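Local coordinates for protein deoxyribose-phosphate aldolase (Toxoplasma gondii, PDB 4EIV) that belongs to the deoxyribose-phosphate aldolases, enzymes built on a closed eight-stranded parallel alpha/beta (TIM) barrel, and forms a two-chain assembly, at residues A[18-23]-A[283-288]; A[58-63]-A[82-87]; A[88-93]-A[117-122]; A[153-158]-A[178-183]; A[241-246]-A[277-282]. One frame throughout, in Å; residues are numbered along the deposited sequence. Where two conformers were deposited one is given.

Contact 1: residues A[18-23]-A[283-288]; sequences YKQFTS and YESWDS
The side chain of Gln-20 lies across Trp-286, and its amide plane and the indole are 74° apart. Its CD passes 3.8 Å from Trp-286 CB, and OE1 comes up to the rim of the ring, near the ring plane, with 3.5 Å between Gln-20 OE1 and Trp-286 CD1. Gln-20 CG stands anti to the carbonyl carbon, and the chain beyond it is extended. The other half of the amide makes the polar bond: Gln-20 NE2 donates to Ser-285 OG over 2.9 Å, with 162° at the hydrogen and the hydroxyl close to the amide plane. Ser-285 OG, set between its own backbone N and carbonyl carbon (chi1 69°), also bonds Cys-282 O, so the acceptor is held within its own chain turn. A water bridges the same two residues. It accepts from Gln-20 NE2 at 2.9 Å and donates to Ser-285 O at 3.2 Å, linking two atoms whose direct approach has too poor an angle for a bond. Deeper in, Ser-23 CB packs 4.0 Å from Tyr-283 N, and Gln-20 O faces the edge of the Tyr-283 ring. A bound beta-mercaptoethanol lies about 4 Å from the Ser-285 side chain. This surface contact joins the N-terminal helix 17-27 to the last helix, 273-284, and the tail leaving it. Trp-286 NE1 bonds Asp-248 of the second subunit, Phe-21 meets Phe-21 of that subunit with nearly parallel rings, and Thr-22 packs on helix 243-257.

Contact 2: residues A[58-63]-A[82-87]; sequences VGVSVR and AGIKVC
Four backbone hydrogen bonds tie Val-58, Val-60 and Val-62 to Lys-85 and Cys-87. Lys-85 N donates to Val-58 O (2.9 Å), Val-60 N to Lys-85 O (2.9 Å), Cys-87 N to Val-60 O (2.8 Å) and Val-62 N to Cys-87 O (3.0 Å). Each of the two later residues thus gives its N-H to one residue of segment 58-63 and accepts at its carbonyl from the residue two further on, the parallel pattern, with Gly-59 opposite Lys-85 and Ser-61 opposite Cys-87. Weaker CA-H...O support comes from Ser-61 CA, 3.2 Å from Cys-87 O. Gly-59 CA stands only 3.0 Å from Lys-85 O, a closeness that its lack of a side chain allows. Strands 59-62 and 85-90 are the ends of a beta-alpha-beta unit whose crossover is helix 67-74, and their short segments here lie 25° apart, as neighbours in a TIM barrel.

Apolar contacts gather on the face bearing Val-60 and Val-86. Val-60 CG1, placed between its backbone N and carbonyl carbon, meets Ile-84 CD1 at 4.0 Å, while the side chains of Val-62 and Val-86 cross obliquely, CG2 of the first to CG1 of the second at 4.0 Å. Ile-70 of helix 67-74 packs on Val-60, Val-62 and Val-86.

Polar ends occupy the other face. Ser-61 OG bonds Glu-118, and Lys-85, whose extended chain runs beside Val-58, reaches a salt bridge with Glu-116.

Contact 3: residues A[88-93]-A[117-122]; sequences AAVNFP and IECLID
In the beta-alpha-beta unit of strand 85-90, helix 99-111 and strand 116-120, part of a TIM barrel, Ala-88, Ala-89 and Val-90 pair in parallel with Ile-117, Glu-118 and Cys-119. Glu-118 N donates to Ala-88 O, Val-90 N to Glu-118 O (both 2.9 Å), and Leu-120 N to Val-90 O at 3.1 Å. On the face that helix 99-111 packs against, Val-90 CG2 presses to 3.5 Å from Ile-117 CG2, the two side chains crossing at about a right angle, and reaches Cys-119 CB at 3.7 Å. The Glu-118 side chain leaves by the other face, where its carboxylate bonds Ser-61 OG and forms salt bridges with Lys-154 and Lys-235.

Past the strand end the chain turns at Asn-91, whose backbone has a positive phi of 67°. Asn-91 ND2 prolongs the pairing with a 2.8 Å bond to Leu-120 O, bent to 147° at the hydrogen, while its OD1 is taken by Gly-97 N. Phe-92 folds back so that Ala-89 CB sits over the centre of its ring, and Phe-92 CE2 lies 3.8 Å from Leu-120 CB. Beyond the cis peptide between Phe-92 and Pro-93, Pro-93 O rests 3.3 Å from Leu-120 CD2.

Contact 4: residues A[153-158]-A[178-183]; sequences LKVVLS and GGADFL
Leu-153 O is held by two consecutive amides: Asp-181 N at 2.9 Å, arriving nearly in line with the carbonyl, and Phe-182 N at 3.2 Å, tilted from the carbonyl plane and bent to 137° at the hydrogen. The N-H of the same leucine is fixed too, since Leu-153 N donates to Asp-181 OD2 over 2.8 Å, using the anti lone pair. That carboxylate oxygen also forms a salt bridge with Lys-145, so Asp-181 joins the strand start to helix 130-148. Further along, Val-155 N bonds Phe-182 O at 2.9 Å and regular parallel pairing begins, with Lys-154 opposite Phe-182.

These two side chains run side by side in the same direction. Lys-154 CG touches Phe-182 CB at 3.6 Å, and Lys-154 CE rises over one face of the ring, displaced toward its rim. Lys-154 NZ lies close to the ring normal, yet at 5.7 Å from the Phe-182 ring centroid any cation-pi attraction is weak at most. Its firm partners are Glu-31, Glu-116 and Glu-118. On the reverse face Val-155 CG2 meets Ala-180 CB at 3.6 Å.

Helix 165-178 ends in a Schellman motif at Gly-179, whose positive phi turns the chain into strand 182-184. This completes a beta-alpha-beta unit of the TIM barrel, in which Val-155 and Leu-183 pack on Ala-175 of that helix, and Val-155 also on Val-141 of helix 130-148.

Contact 5: residues A[241-246]-A[277-282]; sequences VHMAET and KELRDC
Met-243 and Glu-278 both carry CG anti to the backbone N (chi1 -177° in each), and the CB of each already points toward the other helix. Glu-278 runs on extended until its carboxylate lies beside Met-243, with 3.6 Å between Glu-278 CD and Met-243 CB. Met-243 N then donates to Glu-278 OE1 over 2.8 Å, meeting the oxygen from above the carboxylate plane with 152° at the hydrogen. Because Met-243 follows the N-cap residue His-242, the glutamate serves an amide in the first turn of helix 243-257. That helix start would probably favour the carboxylate's negative charge.

Two waters add to this. One donates to Glu-278 OE1 at 2.8 Å and also bonds His-242 ND1; the other donates to Glu-278 OE2 at 2.9 Å and accepts from Ala-244 N at 3.1 Å. The imidazole turns its edge to Glu-278 OE1, its plane nearly perpendicular to the carboxylate. Inward from this polar rim, Met-243 SD rests 3.6 Å from Leu-279 CD2, and the bend at chi3 (65°) swings CE to the side of Cys-282. The Cys-282 side chain is about 2 Å from a bound beta-mercaptoethanol, consistent with a covalent adduct.

Helices 243-257 and 273-284, consecutive outer helices of the TIM barrel, are thereby joined; helix 17-27 packs on both through Ser-23, and Tyr-18 of the second subunit packs on Met-243.

How the contacts relate
Contacts 2, 3 and 4 follow one another along the chain and within one closed parallel sheet. Contacts 2 and 3 share strand 85-90; contacts 3 and 4, their centres 10 Å apart, meet through adjacent strands 116-120 and 152-156, joined by the probable hydrogen bond of Cys-119 N to Lys-154 O. Contacts 1 and 5 lie among the outer helices and the C-terminal tail, centres 11 Å apart, sharing helix 273-284 and both touching the second subunit. Contact 1 encloses all the others in sequence, bringing the chain ends together about 34 Å, centre to centre, from contact 3. Strand pairing in the barrel wall and the contacts near the subunit interface thus occupy separate regions of the protein.

Contact 1: residues A[18-23]-A[283-288]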
# COMPACT_ATOMS: atom_id res chain seq x y z
N TYR A 18 -9.01 12.94 5.24
CA TYR A 18 -9.51 11.73 4.64
C TYR A 18 -9.54 11.81 3.12
O TYR A 18 -9.14 10.88 2.44
CB TYR A 18 -10.87 11.37 5.23
CG TYR A 18 -10.83 11.31 6.74
CD1 TYR A 18 -10.13 10.29 7.38
CD2 TYR A 18 -11.50 12.25 7.52
CE1 TYR A 18 -10.07 10.21 8.76
CE2 TYR A 18 -11.45 12.17 8.91
CZ TYR A 18 -10.74 11.14 9.51
OH TYR A 18 -10.69 11.04 10.88
N LYS A 19 -10.01 12.94 2.60
CA LYS A 19 -10.01 13.16 1.16
C LYS A 19 -8.57 13.27 0.66
O LYS A 19 -8.25 12.74 -0.39
CB LYS A 19 -10.83 14.40 0.79
CG LYS A 19 -12.32 14.23 1.03
CD LYS A 19 -13.10 15.53 0.81
CE LYS A 19 -14.60 15.36 1.06
NZ LYS A 19 -15.30 16.68 1.07
N GLN A 20 -7.72 13.97 1.41
CA GLN A 20 -6.32 14.12 1.04
C GLN A 20 -5.60 12.79 0.97
O GLN A 20 -4.87 12.55 0.01
CB GLN A 20 -5.62 15.08 2.01
CG GLN A 20 -6.12 16.52 1.89
CD GLN A 20 -5.85 17.38 3.11
OE1 GLN A 20 -5.48 16.89 4.17
NE2 GLN A 20 -6.03 18.69 2.95
N PHE A 21 -5.87 11.90 1.92
CA PHE A 21 -5.25 10.58 1.91
C PHE A 21 -5.76 9.73 0.74
O PHE A 21 -5.00 9.06 0.06
CB PHE A 21 -5.46 9.84 3.25
CG PHE A 21 -5.08 8.39 3.17
CD1 PHE A 21 -3.79 8.01 2.90
CD2 PHE A 21 -6.05 7.41 3.30
CE1 PHE A 21 -3.48 6.65 2.78
CE2 PHE A 21 -5.76 6.10 3.18
CZ PHE A 21 -4.49 5.70 2.90
N THR A 22 -7.05 9.79 0.51
CA THR A 22 -7.65 9.04 -0.59
C THR A 22 -7.10 9.54 -1.91
O THR A 22 -6.74 8.74 -2.78
CB THR A 22 -9.19 9.13 -0.54
OG1 THR A 22 -9.63 8.64 0.72
CG2 THR A 22 -9.85 8.31 -1.67
N SER A 23 -7.01 10.86 -2.07
CA SER A 23 -6.45 11.44 -3.30
C SER A 23 -5.01 10.99 -3.51
O SER A 23 -4.63 10.60 -4.62
CB SER A 23 -6.48 12.96 -3.24
OG SER A 23 -7.80 13.46 -3.19
N TYR A 283 -4.90 16.65 -3.04
CA TYR A 283 -3.66 16.34 -2.36
C TYR A 283 -2.82 17.56 -2.01
O TYR A 283 -2.28 17.66 -0.90
CB TYR A 283 -2.80 15.37 -3.18
CG TYR A 283 -1.43 15.25 -2.58
CD1 TYR A 283 -1.25 14.63 -1.35
CD2 TYR A 283 -0.32 15.82 -3.20
CE1 TYR A 283 -0.01 14.56 -0.76
CE2 TYR A 283 0.95 15.75 -2.62
CZ TYR A 283 1.09 15.12 -1.39
OH TYR A 283 2.32 15.01 -0.81
N GLU A 284 -2.76 18.51 -2.94
CA GLU A 284 -1.97 19.72 -2.73
C GLU A 284 -2.49 20.60 -1.60
O GLU A 284 -1.78 21.49 -1.15
CB GLU A 284 -1.80 20.50 -4.04
CG GLU A 284 -0.86 19.77 -5.00
CD GLU A 284 -0.75 20.42 -6.36
OE1 GLU A 284 -1.43 21.45 -6.60
OE2 GLU A 284 0.02 19.89 -7.19
N SER A 285 -3.71 20.36 -1.13
CA SER A 285 -4.23 21.11 0.02
C SER A 285 -3.68 20.60 1.36
O SER A 285 -3.86 21.25 2.39
CB SER A 285 -5.76 21.13 0.02
OG SER A 285 -6.34 19.87 0.28
N TRP A 286 -3.02 19.44 1.37
CA TRP A 286 -2.43 18.90 2.59
C TRP A 286 -1.12 19.65 2.92
O TRP A 286 -0.29 19.87 2.04
CB TRP A 286 -2.16 17.40 2.42
CG TRP A 286 -1.50 16.78 3.61
CD1 TRP A 286 -2.06 16.54 4.84
CD2 TRP A 286 -0.15 16.31 3.69
NE1 TRP A 286 -1.13 15.97 5.68
CE2 TRP A 286 0.05 15.82 5.00
CE3 TRP A 286 0.93 16.28 2.80
CZ2 TRP A 286 1.27 15.28 5.43
CZ3 TRP A 286 2.13 15.74 3.23
CH2 TRP A 286 2.29 15.26 4.53
N ASP A 287 -0.94 20.01 4.19
CA ASP A 287 0.26 20.73 4.65
C ASP A 287 1.35 19.73 5.07
O ASP A 287 1.22 19.04 6.09
CB ASP A 287 -0.11 21.65 5.83
CG ASP A 287 1.06 22.53 6.30
OD1 ASP A 287 2.14 22.55 5.66
OD2 ASP A 287 0.87 23.22 7.33
N SER A 288 2.43 19.67 4.29
CA SER A 288 3.55 18.76 4.56
C SER A 288 4.54 19.31 5.58
O SER A 288 5.37 18.55 6.10
CB SER A 288 4.34 18.51 3.28
OG SER A 288 5.17 19.63 2.97
O HOH W 1 -6.03 20.97 4.72

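Contact 2: residues A[58-63]-A[82-87]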
# COMPACT_ATOMS: atom_id res chain seq x y z
N VAL A 58 1.29 7.05 -12.04
CA VAL A 58 1.98 5.92 -12.66
C VAL A 58 2.37 6.20 -14.12
O VAL A 58 3.48 5.93 -14.54
CB VAL A 58 1.13 4.62 -12.61
CG1 VAL A 58 1.90 3.46 -13.21
CG2 VAL A 58 0.71 4.30 -11.16
N GLY A 59 1.42 6.68 -14.90
CA GLY A 59 1.66 6.88 -16.31
C GLY A 59 0.55 7.55 -17.08
O GLY A 59 -0.44 8.05 -16.51
N VAL A 60 0.79 7.64 -18.39
CA VAL A 60 -0.13 8.23 -19.34
C VAL A 60 -0.38 7.21 -20.43
O VAL A 60 0.55 6.49 -20.84
CB VAL A 60 0.44 9.56 -19.93
CG1 VAL A 60 1.78 9.34 -20.65
CG2 VAL A 60 -0.59 10.24 -20.83
N SER A 61 -1.63 7.13 -20.87
CA SER A 61 -2.05 6.28 -21.97
C SER A 61 -2.24 7.12 -23.22
O SER A 61 -3.05 8.04 -23.23
CB SER A 61 -3.36 5.55 -21.67
OG SER A 61 -3.24 4.67 -20.56
N VAL A 62 -1.50 6.80 -24.26
CA VAL A 62 -1.64 7.48 -25.55
C VAL A 62 -1.65 6.49 -26.68
O VAL A 62 -1.25 5.34 -26.52
CB VAL A 62 -0.46 8.48 -25.81
CG1 VAL A 62 -0.51 9.66 -24.83
CG2 VAL A 62 0.86 7.75 -25.73
N ARG A 63 -2.07 6.94 -27.87
CA ARG A 63 -1.92 6.12 -29.07
C ARG A 63 -0.42 6.07 -29.42
O ARG A 63 0.35 6.95 -29.01
CB ARG A 63 -2.68 6.69 -30.26
CG ARG A 63 -4.14 6.94 -30.05
CD ARG A 63 -4.96 5.68 -29.73
NE ARG A 63 -6.33 6.15 -29.85
CZ ARG A 63 -7.02 6.20 -31.00
NH1 ARG A 63 -6.56 5.61 -32.10
NH2 ARG A 63 -8.19 6.79 -31.03
N ALA A 82 10.00 12.12 -17.86
CA ALA A 82 10.79 10.89 -17.87
C ALA A 82 10.37 9.98 -16.70
O ALA A 82 10.54 8.76 -16.76
CB ALA A 82 12.28 11.21 -17.76
N GLY A 83 9.79 10.58 -15.67
CA GLY A 83 9.38 9.88 -14.45
C GLY A 83 8.00 9.27 -14.40
O GLY A 83 7.58 8.81 -13.34
N ILE A 84 7.27 9.32 -15.50
CA ILE A 84 5.99 8.61 -15.61
C ILE A 84 6.15 7.59 -16.73
O ILE A 84 6.99 7.77 -17.62
CB ILE A 84 4.78 9.51 -15.89
CG1 ILE A 84 4.91 10.26 -17.22
CG2 ILE A 84 4.55 10.46 -14.72
CD1 ILE A 84 3.65 11.06 -17.61
N LYS A 85 5.38 6.52 -16.66
CA LYS A 85 5.38 5.51 -17.70
C LYS A 85 4.51 5.97 -18.86
O LYS A 85 3.57 6.75 -18.67
CB LYS A 85 4.81 4.21 -17.19
CG LYS A 85 5.68 3.43 -16.26
CD LYS A 85 4.89 2.21 -15.81
CE LYS A 85 5.74 1.11 -15.22
NZ LYS A 85 4.84 0.00 -14.80
N VAL A 86 4.86 5.51 -20.06
CA VAL A 86 4.07 5.74 -21.26
C VAL A 86 3.46 4.37 -21.63
O VAL A 86 4.18 3.40 -21.89
CB VAL A 86 4.88 6.34 -22.41
CG1 VAL A 86 4.05 6.41 -23.67
CG2 VAL A 86 5.41 7.73 -22.03
N CYS A 87 2.13 4.29 -21.63
CA CYS A 87 1.45 3.07 -22.02
C CYS A 87 0.78 3.32 -23.37
O CYS A 87 -0.05 4.23 -23.50
CB CYS A 87 0.44 2.64 -20.98
SG CYS A 87 -0.38 1.10 -21.43

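Contact 3: residues A[88-93]-A[117-122]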
# COMPACT_ATOMS: atom_id res chain seq x y z
N ALA A 88 1.18 2.54 -24.36
CA ALA A 88 0.70 2.70 -25.73
C ALA A 88 -0.55 1.84 -25.96
O ALA A 88 -0.51 0.62 -25.75
CB ALA A 88 1.77 2.29 -26.72
N ALA A 89 -1.62 2.49 -26.42
CA ALA A 89 -2.91 1.85 -26.67
C ALA A 89 -2.94 1.29 -28.09
O ALA A 89 -2.92 2.04 -29.07
CB ALA A 89 -4.02 2.88 -26.44
N VAL A 90 -2.95 -0.03 -28.20
CA VAL A 90 -2.92 -0.72 -29.51
C VAL A 90 -4.27 -1.39 -29.78
O VAL A 90 -5.01 -1.74 -28.86
CB VAL A 90 -1.75 -1.74 -29.61
CG1 VAL A 90 -0.42 -1.02 -29.34
CG2 VAL A 90 -1.93 -2.93 -28.67
N ASN A 91 -4.59 -1.50 -31.07
CA ASN A 91 -5.90 -1.98 -31.56
C ASN A 91 -7.04 -1.02 -31.22
O ASN A 91 -8.18 -1.44 -31.16
CB ASN A 91 -6.23 -3.39 -31.05
CG ASN A 91 -7.04 -4.21 -32.06
OD1 ASN A 91 -7.17 -3.86 -33.25
ND2 ASN A 91 -7.59 -5.34 -31.59
N PHE A 92 -6.71 0.25 -30.99
CA PHE A 92 -7.68 1.27 -30.69
C PHE A 92 -8.10 1.99 -31.97
O PHE A 92 -7.34 2.07 -32.93
CB PHE A 92 -7.10 2.32 -29.70
CG PHE A 92 -7.26 1.97 -28.24
CD1 PHE A 92 -7.94 2.84 -27.38
CD2 PHE A 92 -6.71 0.80 -27.73
CE1 PHE A 92 -8.08 2.53 -26.03
CE2 PHE A 92 -6.84 0.49 -26.37
CZ PHE A 92 -7.53 1.35 -25.54
N PRO A 93 -9.31 2.56 -31.97
CA PRO A 93 -10.29 2.60 -30.88
C PRO A 93 -11.36 1.51 -30.94
O PRO A 93 -12.18 1.44 -30.03
CB PRO A 93 -10.96 3.96 -31.07
CG PRO A 93 -10.96 4.15 -32.54
CD PRO A 93 -9.72 3.46 -33.07
N ILE A 117 1.94 -1.82 -22.81
CA ILE A 117 1.02 -1.89 -23.94
C ILE A 117 -0.39 -2.18 -23.41
O ILE A 117 -0.56 -3.03 -22.54
CB ILE A 117 1.43 -3.01 -24.93
CG1 ILE A 117 2.79 -2.70 -25.57
CG2 ILE A 117 0.37 -3.19 -26.03
CD1 ILE A 117 2.86 -1.36 -26.33
N GLU A 118 -1.37 -1.46 -23.93
CA GLU A 118 -2.79 -1.65 -23.57
C GLU A 118 -3.54 -2.05 -24.84
O GLU A 118 -3.79 -1.21 -25.71
CB GLU A 118 -3.32 -0.38 -22.93
CG GLU A 118 -2.55 -0.09 -21.62
CD GLU A 118 -2.94 1.18 -20.88
OE1 GLU A 118 -2.69 1.22 -19.66
OE2 GLU A 118 -3.48 2.14 -21.49
N CYS A 119 -3.92 -3.33 -24.92
CA CYS A 119 -4.48 -3.89 -26.14
C CYS A 119 -6.00 -4.11 -26.05
O CYS A 119 -6.46 -4.91 -25.24
CB CYS A 119 -3.77 -5.21 -26.41
SG CYS A 119 -4.33 -6.06 -27.92
N LEU A 120 -6.75 -3.46 -26.92
CA LEU A 120 -8.19 -3.65 -26.97
C LEU A 120 -8.49 -4.93 -27.75
O LEU A 120 -7.86 -5.20 -28.76
CB LEU A 120 -8.85 -2.44 -27.61
CG LEU A 120 -10.38 -2.36 -27.74
CD1 LEU A 120 -11.05 -2.47 -26.35
CD2 LEU A 120 -10.81 -1.09 -28.44
N ILE A 121 -9.44 -5.70 -27.26
CA ILE A 121 -9.90 -6.89 -27.94
C ILE A 121 -10.98 -6.57 -28.99
O ILE A 121 -11.60 -5.50 -28.95
CB ILE A 121 -10.46 -7.96 -26.94
CG1 ILE A 121 -11.72 -7.48 -26.22
CG2 ILE A 121 -9.38 -8.38 -25.95
CD1 ILE A 121 -12.50 -8.60 -25.49
N ASP A 122 -11.27 -7.54 -29.85
CA ASP A 122 -12.37 -7.43 -30.81
C ASP A 122 -13.61 -7.88 -30.03
O ASP A 122 -14.12 -8.99 -30.17
CB ASP A 122 -12.11 -8.31 -32.05
CG ASP A 122 -13.01 -7.95 -33.23
OD1 ASP A 122 -13.99 -7.18 -33.07
OD2 ASP A 122 -12.73 -8.46 -34.35

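Contact 4: residues A[153-158]-A[178-183]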
# COMPACT_ATOMS: atom_id res chain seq x y z
N LEU A 153 1.66 -6.19 -20.49
CA LEU A 153 0.56 -6.18 -21.46
C LEU A 153 -0.77 -6.15 -20.71
O LEU A 153 -1.12 -7.13 -20.00
CB LEU A 153 0.57 -7.40 -22.38
CG LEU A 153 -0.58 -7.53 -23.39
CD1 LEU A 153 -0.66 -6.34 -24.29
CD2 LEU A 153 -0.43 -8.83 -24.19
N LYS A 154 -1.50 -5.05 -20.82
CA LYS A 154 -2.84 -4.94 -20.29
C LYS A 154 -3.80 -5.26 -21.43
O LYS A 154 -3.58 -4.82 -22.57
CB LYS A 154 -3.13 -3.55 -19.80
CG LYS A 154 -2.10 -2.96 -18.83
CD LYS A 154 -2.81 -1.94 -17.98
CE LYS A 154 -1.94 -1.14 -17.03
NZ LYS A 154 -1.14 -0.11 -17.75
N VAL A 155 -4.82 -6.07 -21.16
CA VAL A 155 -5.83 -6.39 -22.17
C VAL A 155 -7.14 -5.70 -21.75
O VAL A 155 -7.65 -5.90 -20.64
CB VAL A 155 -5.99 -7.89 -22.34
CG1 VAL A 155 -7.03 -8.23 -23.39
CG2 VAL A 155 -4.66 -8.51 -22.74
N VAL A 156 -7.67 -4.89 -22.66
CA VAL A 156 -8.84 -4.07 -22.45
C VAL A 156 -10.02 -4.89 -22.94
O VAL A 156 -10.14 -5.20 -24.13
CB VAL A 156 -8.68 -2.73 -23.17
CG1 VAL A 156 -9.79 -1.84 -22.83
CG2 VAL A 156 -7.36 -2.07 -22.86
N LEU A 157 -10.95 -5.18 -22.03
CA LEU A 157 -12.03 -6.12 -22.31
C LEU A 157 -13.31 -5.53 -22.91
O LEU A 157 -14.15 -6.29 -23.40
CB LEU A 157 -12.40 -6.84 -21.01
CG LEU A 157 -11.30 -7.65 -20.34
CD1 LEU A 157 -11.84 -8.28 -19.03
CD2 LEU A 157 -10.72 -8.72 -21.25
N SER A 158 -13.42 -4.21 -22.92
CA SER A 158 -14.62 -3.55 -23.41
C SER A 158 -14.26 -2.26 -24.08
O SER A 158 -13.35 -1.55 -23.64
CB SER A 158 -15.60 -3.30 -22.25
OG SER A 158 -16.75 -2.57 -22.65
N GLY A 178 -4.57 -16.16 -22.92
CA GLY A 178 -3.72 -15.62 -23.95
C GLY A 178 -2.41 -15.03 -23.45
O GLY A 178 -1.50 -14.78 -24.24
N GLY A 179 -2.30 -14.80 -22.14
CA GLY A 179 -1.09 -14.22 -21.56
C GLY A 179 -1.18 -12.80 -21.00
O GLY A 179 -0.17 -12.16 -20.77
N ALA A 180 -2.38 -12.27 -20.78
CA ALA A 180 -2.50 -10.94 -20.20
C ALA A 180 -1.74 -10.81 -18.88
O ALA A 180 -1.80 -11.71 -18.04
CB ALA A 180 -3.97 -10.63 -19.93
N ASP A 181 -1.04 -9.69 -18.70
CA ASP A 181 -0.46 -9.34 -17.40
C ASP A 181 -1.41 -8.53 -16.51
O ASP A 181 -1.20 -8.46 -15.30
CB ASP A 181 0.80 -8.51 -17.60
CG ASP A 181 1.84 -9.25 -18.39
OD1 ASP A 181 2.32 -10.35 -17.95
OD2 ASP A 181 2.24 -8.73 -19.46
N PHE A 182 -2.39 -7.86 -17.11
CA PHE A 182 -3.41 -7.05 -16.46
C PHE A 182 -4.70 -7.20 -17.25
O PHE A 182 -4.67 -7.28 -18.49
CB PHE A 182 -3.06 -5.54 -16.51
CG PHE A 182 -2.47 -4.96 -15.24
CD1 PHE A 182 -1.11 -5.09 -14.95
CD2 PHE A 182 -3.26 -4.18 -14.41
CE1 PHE A 182 -0.58 -4.50 -13.80
CE2 PHE A 182 -2.75 -3.62 -13.27
CZ PHE A 182 -1.44 -3.74 -12.98
N LEU A 183 -5.83 -7.16 -16.55
CA LEU A 183 -7.15 -7.05 -17.15
C LEU A 183 -7.67 -5.65 -16.88
O LEU A 183 -7.74 -5.22 -15.73
CB LEU A 183 -8.12 -8.06 -16.58
CG LEU A 183 -7.75 -9.52 -16.82
CD1 LEU A 183 -8.81 -10.45 -16.21
CD2 LEU A 183 -7.56 -9.81 -18.32

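Contact 5: residues A[241-246]-A[277-282]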
# COMPACT_ATOMS: atom_id res chain seq x y z
N VAL A 241 -15.74 10.00 -14.35
CA VAL A 241 -16.34 10.15 -13.02
C VAL A 241 -15.43 10.95 -12.08
O VAL A 241 -14.24 11.15 -12.34
CB VAL A 241 -16.68 8.81 -12.36
CG1 VAL A 241 -17.71 8.04 -13.23
CG2 VAL A 241 -15.44 8.01 -12.11
N HIS A 242 -16.02 11.39 -10.97
CA HIS A 242 -15.31 12.16 -9.95
C HIS A 242 -14.61 11.28 -8.90
O HIS A 242 -14.75 10.05 -8.87
CB HIS A 242 -16.28 13.11 -9.26
CG HIS A 242 -16.93 14.08 -10.19
ND1 HIS A 242 -16.25 15.14 -10.74
CD2 HIS A 242 -18.21 14.17 -10.64
CE1 HIS A 242 -17.06 15.82 -11.52
NE2 HIS A 242 -18.26 15.26 -11.48
N MET A 243 -13.85 11.93 -8.03
CA MET A 243 -13.11 11.22 -6.99
C MET A 243 -13.98 10.34 -6.09
O MET A 243 -13.57 9.24 -5.75
CB MET A 243 -12.26 12.19 -6.16
CG MET A 243 -11.40 11.50 -5.10
SD MET A 243 -10.26 12.59 -4.22
CE MET A 243 -11.40 13.65 -3.38
N ALA A 244 -15.16 10.81 -5.71
CA ALA A 244 -16.00 10.01 -4.81
C ALA A 244 -16.38 8.65 -5.39
O ALA A 244 -16.28 7.61 -4.72
CB ALA A 244 -17.25 10.78 -4.46
N GLU A 245 -16.78 8.64 -6.66
CA GLU A 245 -17.13 7.40 -7.34
C GLU A 245 -15.90 6.50 -7.44
O GLU A 245 -15.99 5.28 -7.32
CB GLU A 245 -17.69 7.67 -8.75
CG GLU A 245 -19.12 8.24 -8.79
CD GLU A 245 -19.27 9.72 -8.43
OE1 GLU A 245 -20.42 10.20 -8.38
OE2 GLU A 245 -18.26 10.43 -8.21
N THR A 246 -14.74 7.10 -7.68
CA THR A 246 -13.53 6.34 -7.81
C THR A 246 -13.18 5.64 -6.46
O THR A 246 -12.74 4.49 -6.45
CB THR A 246 -12.39 7.24 -8.34
OG1 THR A 246 -12.79 7.87 -9.57
CG2 THR A 246 -11.17 6.48 -8.59
N LYS A 277 -6.78 16.19 -12.27
CA LYS A 277 -6.69 17.50 -11.66
C LYS A 277 -7.45 17.58 -10.33
O LYS A 277 -6.96 18.19 -9.40
CB LYS A 277 -7.14 18.59 -12.64
CG LYS A 277 -6.13 18.78 -13.80
CD LYS A 277 -6.51 19.88 -14.80
CE LYS A 277 -7.65 19.46 -15.71
NZ LYS A 277 -7.92 20.50 -16.73
N GLU A 278 -8.60 16.91 -10.22
CA GLU A 278 -9.34 16.87 -8.96
C GLU A 278 -8.48 16.20 -7.88
O GLU A 278 -8.38 16.69 -6.75
CB GLU A 278 -10.66 16.10 -9.10
CG GLU A 278 -11.48 16.12 -7.80
CD GLU A 278 -12.76 15.30 -7.83
OE1 GLU A 278 -13.00 14.54 -8.79
OE2 GLU A 278 -13.57 15.47 -6.89
N LEU A 279 -7.83 15.11 -8.24
CA LEU A 279 -7.00 14.38 -7.28
C LEU A 279 -5.83 15.24 -6.83
O LEU A 279 -5.57 15.36 -5.62
CB LEU A 279 -6.47 13.09 -7.89
CG LEU A 279 -7.50 12.03 -8.30
CD1 LEU A 279 -6.80 10.85 -8.97
CD2 LEU A 279 -8.32 11.55 -7.11
N ARG A 280 -5.13 15.83 -7.79
CA ARG A 280 -3.94 16.60 -7.47
C ARG A 280 -4.28 17.85 -6.66
O ARG A 280 -3.57 18.19 -5.70
CB ARG A 280 -3.11 16.90 -8.72
CG ARG A 280 -1.70 17.23 -8.30
CD ARG A 280 -0.72 17.30 -9.42
NE ARG A 280 -0.34 16.04 -10.06
CZ ARG A 280 0.41 15.08 -9.53
NH1 ARG A 280 0.77 15.08 -8.24
NH2 ARG A 280 0.76 14.06 -10.27
N ASP A 281 -5.37 18.53 -7.02
CA ASP A 281 -5.81 19.70 -6.27
C ASP A 281 -6.11 19.34 -4.81
O ASP A 281 -5.76 20.08 -3.88
CB ASP A 281 -7.03 20.35 -6.94
CG ASP A 281 -6.66 21.04 -8.28
OD1 ASP A 281 -5.47 21.11 -8.64
OD2 ASP A 281 -7.59 21.50 -8.97
N CYS A 282 -6.74 18.18 -4.61
CA CYS A 282 -7.07 17.72 -3.28
C CYS A 282 -5.80 17.44 -2.47
O CYS A 282 -5.65 17.93 -1.35
CB CYS A 282 -7.93 16.46 -3.37
SG CYS A 282 -8.47 15.85 -1.76
O HOH W 2 -13.12 15.09 -11.56
O HOH W 3 -15.75 13.82 -5.94